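Local structure of cortical-lytic enzyme (Clostridium perfringens, 5JIP) at residues 144-156 with 169-181. The protein is a spore cortex-lytic muramidase of glycoside hydrolase family 25, involved in hydrolysing cortical peptidoglycan during spore germination. Numbering follows the deposited sequence.
Sequences RRLMLYTGLFFIG and PLSDMPLWIAMYT. With MES (2-(N-morpholino)-ethanesulfonic acid), chain D.
L148 N bonds P174 O, and W176 N bonds L148 O (2.8 Å), starting the pairing of the parallel strands 147-151 and 175-178, neighbours in the TIM-barrel-like domain of this family 25 enzyme. T150 N to W176 O and A178 N to T150 O continue the alternation. L152 N, in the first turn of the helix whose N-cap position is G151, adds a bond to A178 O.

On the face bearing Y149, W176 and A178, two rings meet. With CG anti to the backbone N (chi1 169°), Y149 sets its CD2 edge over the face of W176, Y149 CD2 lying 3.5 Å from W176 CD2, a T-shaped pair with the five-membered ring at 84°. M147 SD lies against W176 CB (3.8 Å), while M173 CE reaches L148 CB on the other face.

Polar contacts mark both ends. R145 NH2 bonds D172 O (3.0 Å), which lies in the guanidinium plane of R145, though NH2 sits above the carbonyl plane; a water bridges R145 NH1 to that oxygen. NH1 also bonds T306 O, and NE makes a salt bridge with E139. At the opposite end, F153 N and Y180 N bond sulfonate oxygens O1S and O2S of MES, probably from the crystallisation liquor.

Y149 OH and Y180 OH both bond Q203. Two backbone N-H groups just beyond the strands' C-terminal ends can hold a sulfonate, consistent with a pocket there.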
ATOM      1  N   ARG A 144       0.170  16.339   1.448  1.00  6.82           N
ATOM      2  CA  ARG A 144       0.825  15.962   0.203  1.00  5.30           C
ATOM      3  C   ARG A 144       2.277  15.595   0.458  1.00  6.47           C
ATOM      4  O   ARG A 144       2.998  16.326   1.140  1.00  8.70           O
ATOM      5  CB  ARG A 144       0.791  17.101  -0.834  1.00  5.88           C
ATOM      6  CG  ARG A 144      -0.566  17.431  -1.406  1.00  7.43           C
ATOM      7  CD  ARG A 144      -1.060  16.355  -2.324  1.00  6.27           C
ATOM      8  NE  ARG A 144      -0.170  16.140  -3.478  1.00  5.22           N
ATOM      9  CZ  ARG A 144      -0.229  16.790  -4.640  1.00  4.88           C
ATOM     10  NH1 ARG A 144      -1.137  17.735  -4.875  1.00  6.44           N
ATOM     11  NH2 ARG A 144       0.624  16.475  -5.603  1.00  7.36           N
ATOM     12  N   ARG A 145       2.713  14.503  -0.152  1.00  5.34           N
ATOM     13  CA  ARG A 145       4.124  14.158  -0.182  1.00  6.60           C
ATOM     14  C   ARG A 145       4.974  15.198  -0.906  1.00  6.48           C
ATOM     15  O   ARG A 145       4.616  15.699  -1.976  1.00  5.58           O
ATOM     16  CB  ARG A 145       4.343  12.825  -0.876  1.00  7.90           C
ATOM     17  CG  ARG A 145       3.706  11.610  -0.253  1.00  8.15           C
ATOM     18  CD  ARG A 145       4.169  11.343   1.175  1.00  7.18           C
ATOM     19  NE  ARG A 145       5.597  11.458   1.416  1.00  5.60           N
ATOM     20  CZ  ARG A 145       6.498  10.493   1.227  1.00  5.48           C
ATOM     21  NH1 ARG A 145       6.143   9.334   0.709  1.00  5.05           N
ATOM     22  NH2 ARG A 145       7.777  10.701   1.541  1.00  5.78           N
ATOM     23  N   LEU A 146       6.130  15.482  -0.322  1.00  6.23           N
ATOM     24  CA  LEU A 146       7.124  16.393  -0.867  1.00  6.87           C
ATOM     25  C   LEU A 146       8.269  15.610  -1.505  1.00  6.44           C
ATOM     26  O   LEU A 146       8.877  14.753  -0.857  1.00  7.56           O
ATOM     27  CB  LEU A 146       7.662  17.290   0.253  1.00  6.82           C
ATOM     28  CG  LEU A 146       8.704  18.332  -0.142  1.00  8.77           C
ATOM     29  CD1 LEU A 146       8.067  19.393  -1.039  1.00  6.21           C
ATOM     30  CD2 LEU A 146       9.321  18.965   1.088  1.00  7.22           C
ATOM     31  N   MET A 147       8.564  15.905  -2.767  1.00  5.04           N
ATOM     32  CA  MET A 147       9.728  15.334  -3.454  1.00  4.86           C
ATOM     33  C   MET A 147      10.930  16.260  -3.298  1.00  6.14           C
ATOM     34  O   MET A 147      10.777  17.482  -3.277  1.00  6.00           O
ATOM     35  CB  MET A 147       9.425  15.089  -4.942  1.00  5.43           C
ATOM     36  CG  MET A 147      10.630  14.613  -5.763  1.00  5.16           C
ATOM     37  SD  MET A 147      10.205  13.577  -7.178  1.00  6.16           S
ATOM     38  CE  MET A 147       9.436  14.769  -8.249  1.00  5.92           C
ATOM     39  N   LEU A 148      12.115  15.658  -3.129  1.00  5.34           N
ATOM     40  CA  LEU A 148      13.383  16.383  -3.036  1.00  5.06           C
ATOM     41  C   LEU A 148      14.108  16.356  -4.374  1.00  6.46           C
ATOM     42  O   LEU A 148      14.304  15.288  -4.968  1.00  7.70           O
ATOM     43  CB  LEU A 148      14.291  15.788  -1.955  1.00  6.63           C
ATOM     44  CG  LEU A 148      15.654  16.501  -1.807  1.00  4.57           C
ATOM     45  CD1 LEU A 148      15.424  17.850  -1.243  1.00  6.57           C
ATOM     46  CD2 LEU A 148      16.583  15.668  -0.924  1.00  8.56           C
ATOM     47  N   TYR A 149      14.465  17.541  -4.870  1.00  6.66           N
ATOM     48  CA  TYR A 149      15.373  17.670  -5.991  1.00  4.26           C
ATOM     49  C   TYR A 149      16.750  18.093  -5.494  1.00  6.75           C
ATOM     50  O   TYR A 149      16.872  19.064  -4.733  1.00  6.28           O
ATOM     51  CB  TYR A 149      14.887  18.696  -7.017  1.00  6.73           C
ATOM     52  CG  TYR A 149      15.956  19.034  -8.042  1.00  6.06           C
ATOM     53  CD1 TYR A 149      16.976  19.940  -7.750  1.00  5.66           C
ATOM     54  CD2 TYR A 149      15.931  18.480  -9.316  1.00  7.54           C
ATOM     55  CE1 TYR A 149      17.959  20.242  -8.660  1.00  7.91           C
ATOM     56  CE2 TYR A 149      16.925  18.816 -10.265  1.00  5.18           C
ATOM     57  CZ  TYR A 149      17.932  19.700  -9.915  1.00  7.80           C
ATOM     58  OH  TYR A 149      18.920  20.052 -10.802  1.00  6.74           O
ATOM     59  N   THR A 150      17.782  17.394  -5.958  1.00  7.12           N
ATOM     60  CA  THR A 150      19.145  17.805  -5.707  1.00  7.34           C
ATOM     61  C   THR A 150      20.026  17.099  -6.719  1.00  8.49           C
ATOM     62  O   THR A 150      19.597  16.165  -7.387  1.00  7.14           O
ATOM     63  CB  THR A 150      19.557  17.496  -4.249  1.00  6.14           C
ATOM     64  OG1 THR A 150      20.789  18.158  -3.952  1.00 10.97           O
ATOM     65  CG2 THR A 150      19.737  16.048  -4.039  1.00  6.73           C
ATOM     66  N   GLY A 151      21.289  17.544  -6.804  1.00  6.15           N
ATOM     67  CA  GLY A 151      22.244  16.964  -7.718  1.00 10.43           C
ATOM     68  C   GLY A 151      23.142  15.913  -7.071  1.00  9.17           C
ATOM     69  O   GLY A 151      23.367  15.917  -5.863  1.00  9.49           O
ATOM     70  N   LEU A 152      23.658  15.012  -7.915  1.00  8.03           N
ATOM     71  CA  LEU A 152      24.597  13.999  -7.443  1.00 14.22           C
ATOM     72  C   LEU A 152      25.831  14.645  -6.830  1.00 13.68           C
ATOM     73  O   LEU A 152      26.296  14.229  -5.758  1.00  9.86           O
ATOM     74  CB  LEU A 152      24.988  13.076  -8.603  1.00 15.15           C
ATOM     75  CG  LEU A 152      25.939  11.901  -8.266  1.00 14.87           C
ATOM     76  CD1 LEU A 152      25.349  11.047  -7.168  1.00 14.52           C
ATOM     77  CD2 LEU A 152      26.268  11.024  -9.485  1.00 12.70           C
ATOM     78  N   PHE A 153      26.368  15.669  -7.491  1.00 16.48           N
ATOM     79  CA  PHE A 153      27.526  16.379  -6.947  1.00 17.00           C
ATOM     80  C   PHE A 153      27.236  16.927  -5.557  1.00 19.14           C
ATOM     81  O   PHE A 153      28.033  16.746  -4.621  1.00 17.36           O
ATOM     82  CB  PHE A 153      27.923  17.500  -7.897  1.00 14.06           C
ATOM     83  CG  PHE A 153      29.068  18.327  -7.404  1.00 20.86           C
ATOM     84  CD1 PHE A 153      30.364  17.890  -7.568  1.00 19.78           C
ATOM     85  CD2 PHE A 153      28.849  19.542  -6.775  1.00 25.32           C
ATOM     86  CE1 PHE A 153      31.427  18.641  -7.106  1.00 27.18           C
ATOM     87  CE2 PHE A 153      29.909  20.293  -6.316  1.00 26.17           C
ATOM     88  CZ  PHE A 153      31.195  19.843  -6.489  1.00 24.83           C
ATOM     89  N   PHE A 154      26.087  17.590  -5.408  1.00 11.71           N
ATOM     90  CA  PHE A 154      25.687  18.194  -4.146  1.00 12.67           C
ATOM     91  C   PHE A 154      25.583  17.154  -3.035  1.00 13.36           C
ATOM     92  O   PHE A 154      26.073  17.376  -1.922  1.00 18.96           O
ATOM     93  CB  PHE A 154      24.352  18.917  -4.345  1.00 14.39           C
ATOM     94  CG  PHE A 154      23.954  19.803  -3.216  1.00 12.90           C
ATOM     95  CD1 PHE A 154      24.418  21.099  -3.158  1.00 11.69           C
ATOM     96  CD2 PHE A 154      23.084  19.355  -2.220  1.00 10.17           C
ATOM     97  CE1 PHE A 154      24.054  21.931  -2.123  1.00 10.25           C
ATOM     98  CE2 PHE A 154      22.706  20.185  -1.185  1.00 14.01           C
ATOM     99  CZ  PHE A 154      23.187  21.471  -1.127  1.00  8.76           C
ATOM    100  N   ILE A 155      24.932  16.012  -3.317  1.00 14.42           N
ATOM    101  CA  ILE A 155      24.860  14.933  -2.338  1.00 14.02           C
ATOM    102  C   ILE A 155      26.270  14.563  -1.899  1.00 15.94           C
ATOM    103  O   ILE A 155      26.533  14.377  -0.710  1.00 16.58           O
ATOM    104  CB  ILE A 155      24.095  13.725  -2.924  1.00 16.05           C
ATOM    105  CG1 ILE A 155      22.597  14.058  -3.056  1.00 18.69           C
ATOM    106  CG2 ILE A 155      24.267  12.487  -2.061  1.00 23.97           C
ATOM    107  CD1 ILE A 155      21.799  13.016  -3.822  1.00 20.64           C
ATOM    108  N   GLY A 156      27.203  14.497  -2.852  1.00 20.21           N
ATOM    109  CA  GLY A 156      28.574  14.116  -2.541  1.00 20.61           C
ATOM    110  C   GLY A 156      29.295  15.121  -1.665  1.00 22.18           C
ATOM    111  O   GLY A 156      30.157  14.749  -0.866  1.00 19.71           O
ATOM    112  N   PRO A 169      18.187  10.261   6.934  1.00 10.16           N
ATOM    113  CA  PRO A 169      16.819  10.660   7.297  1.00 11.46           C
ATOM    114  C   PRO A 169      15.948  11.065   6.118  1.00 10.54           C
ATOM    115  O   PRO A 169      14.718  11.065   6.257  1.00 10.30           O
ATOM    116  CB  PRO A 169      17.037  11.846   8.247  1.00 13.10           C
ATOM    117  CG  PRO A 169      18.480  11.687   8.752  1.00 19.85           C
ATOM    118  CD  PRO A 169      19.206  11.101   7.588  1.00 10.90           C
ATOM    119  N   LEU A 170      16.523  11.451   4.984  1.00  9.17           N
ATOM    120  CA  LEU A 170      15.694  11.881   3.856  1.00  8.59           C
ATOM    121  C   LEU A 170      15.394  10.764   2.860  1.00 10.89           C
ATOM    122  O   LEU A 170      14.737  11.029   1.839  1.00  7.55           O
ATOM    123  CB  LEU A 170      16.371  13.033   3.132  1.00  6.66           C
ATOM    124  CG  LEU A 170      16.810  14.187   4.018  1.00  6.37           C
ATOM    125  CD1 LEU A 170      17.560  15.203   3.187  1.00 14.65           C
ATOM    126  CD2 LEU A 170      15.646  14.803   4.803  1.00  9.86           C
ATOM    127  N   SER A 171      15.843   9.532   3.125  1.00  7.82           N
ATOM    128  CA  SER A 171      15.783   8.466   2.124  1.00 10.23           C
ATOM    129  C   SER A 171      14.365   7.976   1.879  1.00  8.03           C
ATOM    130  O   SER A 171      14.150   7.164   0.964  1.00  5.84           O
ATOM    131  CB  SER A 171      16.684   7.291   2.552  1.00 10.62           C
ATOM    132  OG  SER A 171      16.237   6.660   3.753  1.00 13.46           O
ATOM    133  N   ASP A 172      13.407   8.417   2.681  1.00  7.24           N
ATOM    134  CA  ASP A 172      12.021   8.085   2.432  1.00  7.41           C
ATOM    135  C   ASP A 172      11.342   9.155   1.582  1.00  8.60           C
ATOM    136  O   ASP A 172      10.222   8.945   1.136  1.00  8.66           O
ATOM    137  CB  ASP A 172      11.252   7.879   3.750  1.00  9.31           C
ATOM    138  CG  ASP A 172      11.079   9.151   4.554  1.00 12.14           C
ATOM    139  OD1 ASP A 172      12.037   9.959   4.635  1.00 13.03           O
ATOM    140  OD2 ASP A 172       9.970   9.315   5.118  1.00 13.11           O
ATOM    141  N   MET A 173      12.019  10.258   1.287  1.00  9.12           N
ATOM    142  CA  MET A 173      11.456  11.223   0.348  1.00  8.73           C
ATOM    143  C   MET A 173      11.543  10.691  -1.080  1.00  7.86           C
ATOM    144  O   MET A 173      12.515  10.042  -1.442  1.00  7.79           O
ATOM    145  CB  MET A 173      12.196  12.563   0.440  1.00  9.53           C
ATOM    146  CG  MET A 173      12.135  13.178   1.812  1.00  8.74           C
ATOM    147  SD  MET A 173      12.886  14.814   1.814  1.00  8.32           S
ATOM    148  CE  MET A 173      11.657  15.764   0.878  1.00  9.39           C
ATOM    149  N   PRO A 174      10.560  10.971  -1.932  1.00  7.04           N
ATOM    150  CA  PRO A 174      10.799  10.759  -3.364  1.00  4.41           C
ATOM    151  C   PRO A 174      11.985  11.600  -3.784  1.00  4.96           C
ATOM    152  O   PRO A 174      12.121  12.747  -3.353  1.00  4.36           O
ATOM    153  CB  PRO A 174       9.495  11.215  -4.037  1.00  4.85           C
ATOM    154  CG  PRO A 174       8.475  11.170  -2.960  1.00  6.03           C
ATOM    155  CD  PRO A 174       9.225  11.509  -1.667  1.00  4.92           C
ATOM    156  N   LEU A 175      12.840  11.013  -4.629  1.00  4.68           N
ATOM    157  CA  LEU A 175      14.061  11.657  -5.101  1.00  7.03           C
ATOM    158  C   LEU A 175      13.980  12.012  -6.580  1.00  6.49           C
ATOM    159  O   LEU A 175      13.773  11.144  -7.441  1.00  5.46           O
ATOM    160  CB  LEU A 175      15.284  10.768  -4.867  1.00  6.67           C
ATOM    161  CG  LEU A 175      16.608  11.303  -5.392  1.00  5.98           C
ATOM    162  CD1 LEU A 175      17.003  12.549  -4.652  1.00 10.45           C
ATOM    163  CD2 LEU A 175      17.655  10.237  -5.277  1.00  6.38           C
ATOM    164  N   TRP A 176      14.213  13.281  -6.859  1.00  6.04           N
ATOM    165  CA  TRP A 176      14.452  13.792  -8.207  1.00  4.71           C
ATOM    166  C   TRP A 176      15.940  14.146  -8.279  1.00  5.86           C
ATOM    167  O   TRP A 176      16.388  15.145  -7.700  1.00  7.77           O
ATOM    168  CB  TRP A 176      13.533  14.974  -8.447  1.00  5.13           C
ATOM    169  CG  TRP A 176      13.637  15.676  -9.762  1.00  5.02           C
ATOM    170  CD1 TRP A 176      14.404  15.353 -10.854  1.00  6.23           C
ATOM    171  CD2 TRP A 176      12.919  16.847 -10.107  1.00  4.03           C
ATOM    172  NE1 TRP A 176      14.188  16.260 -11.862  1.00  6.73           N
ATOM    173  CE2 TRP A 176      13.292  17.200 -11.424  1.00  5.34           C
ATOM    174  CE3 TRP A 176      12.009  17.649  -9.418  1.00  6.00           C
ATOM    175  CZ2 TRP A 176      12.783  18.329 -12.065  1.00  5.99           C
ATOM    176  CZ3 TRP A 176      11.488  18.769 -10.064  1.00  7.49           C
ATOM    177  CH2 TRP A 176      11.882  19.098 -11.366  1.00  5.20           C
ATOM    178  N   ILE A 177      16.718  13.292  -8.918  1.00  6.00           N
ATOM    179  CA  ILE A 177      18.166  13.436  -8.888  1.00  4.59           C
ATOM    180  C   ILE A 177      18.631  14.029 -10.204  1.00  6.16           C
ATOM    181  O   ILE A 177      18.184  13.630 -11.287  1.00  8.79           O
ATOM    182  CB  ILE A 177      18.891  12.109  -8.602  1.00  9.42           C
ATOM    183  CG1 ILE A 177      20.375  12.397  -8.347  1.00 10.70           C
ATOM    184  CG2 ILE A 177      18.670  11.110  -9.735  1.00  7.34           C
ATOM    185  CD1 ILE A 177      21.151  11.215  -7.805  1.00 21.20           C
ATOM    186  N   ALA A 178      19.536  14.989 -10.103  1.00  8.50           N
ATOM    187  CA  ALA A 178      20.186  15.564 -11.272  1.00  7.13           C
ATOM    188  C   ALA A 178      21.566  14.936 -11.427  1.00  8.18           C
ATOM    189  O   ALA A 178      22.365  14.958 -10.490  1.00 10.35           O
ATOM    190  CB  ALA A 178      20.308  17.073 -11.123  1.00  8.36           C
ATOM    191  N   MET A 179      21.830  14.369 -12.603  1.00  8.54           N
ATOM    192  CA  MET A 179      23.158  13.918 -12.988  1.00  9.35           C
ATOM    193  C   MET A 179      23.231  14.039 -14.498  1.00 10.24           C
ATOM    194  O   MET A 179      22.578  13.270 -15.212  1.00  8.72           O
ATOM    195  CB  MET A 179      23.431  12.484 -12.568  1.00 11.21           C
ATOM    196  CG  MET A 179      24.885  12.108 -12.911  1.00 15.72           C
ATOM    197  SD  MET A 179      25.044  10.373 -12.963  1.00 19.46           S
ATOM    198  CE  MET A 179      24.247  10.014 -14.534  1.00 16.81           C
ATOM    199  N   TYR A 180      24.049  14.974 -14.969  1.00 11.06           N
ATOM    200  CA  TYR A 180      24.099  15.342 -16.380  1.00  8.60           C
ATOM    201  C   TYR A 180      25.118  14.484 -17.127  1.00 12.67           C
ATOM    202  O   TYR A 180      26.303  14.469 -16.778  1.00 12.80           O
ATOM    203  CB  TYR A 180      24.439  16.833 -16.504  1.00  8.19           C
ATOM    204  CG  TYR A 180      23.440  17.754 -15.837  1.00  8.19           C
ATOM    205  CD1 TYR A 180      22.161  17.316 -15.503  1.00  8.39           C
ATOM    206  CD2 TYR A 180      23.770  19.063 -15.560  1.00  6.96           C
ATOM    207  CE1 TYR A 180      21.251  18.180 -14.898  1.00  6.98           C
ATOM    208  CE2 TYR A 180      22.907  19.908 -14.983  1.00 10.95           C
ATOM    209  CZ  TYR A 180      21.640  19.483 -14.641  1.00  7.85           C
ATOM    210  OH  TYR A 180      20.804  20.391 -14.039  1.00  7.94           O
ATOM    211  N   THR A 181      24.653  13.783 -18.164  1.00 13.40           N
ATOM    212  CA  THR A 181      25.551  12.963 -18.968  1.00 20.80           C
ATOM    213  C   THR A 181      26.535  13.802 -19.798  1.00 19.54           C
ATOM    214  O   THR A 181      27.557  13.269 -20.247  1.00 16.72           O
ATOM    215  CB  THR A 181      24.721  12.038 -19.860  1.00 16.97           C
ATOM    216  OG1 THR A 181      23.799  12.801 -20.637  1.00 22.03           O
ATOM    217  CG2 THR A 181      23.943  11.051 -19.014  1.00 17.60           C
TER
HETATM  218  O1  MES D 402      22.270  22.393 -10.727  1.00 21.91           O
HETATM  219  C2  MES D 402      23.665  22.436 -11.030  1.00 19.15           C
HETATM  220  C3  MES D 402      24.182  21.119 -11.623  1.00 21.85           C
HETATM  221  N4  MES D 402      23.620  19.943 -10.930  1.00 18.23           N
HETATM  222  C5  MES D 402      22.204  20.007 -10.578  1.00 16.69           C
HETATM  223  C6  MES D 402      21.958  21.311  -9.840  1.00 13.20           C
HETATM  224  C7  MES D 402      23.997  18.650 -11.549  1.00 14.86           C
HETATM  225  C8  MES D 402      25.505  18.498 -11.367  1.00 18.45           C
HETATM  226  S   MES D 402      25.933  16.895 -11.557  1.00 23.68           S
HETATM  227  O1S MES D 402      25.461  16.177 -10.341  1.00 12.30           O
HETATM  228  O2S MES D 402      25.349  16.386 -12.817  1.00 16.36           O
HETATM  229  O3S MES D 402      27.419  16.843 -11.623  1.00 25.64           O
HETATM  230  O   HOH W   1       7.879   7.354   1.501  1.00 13.00           O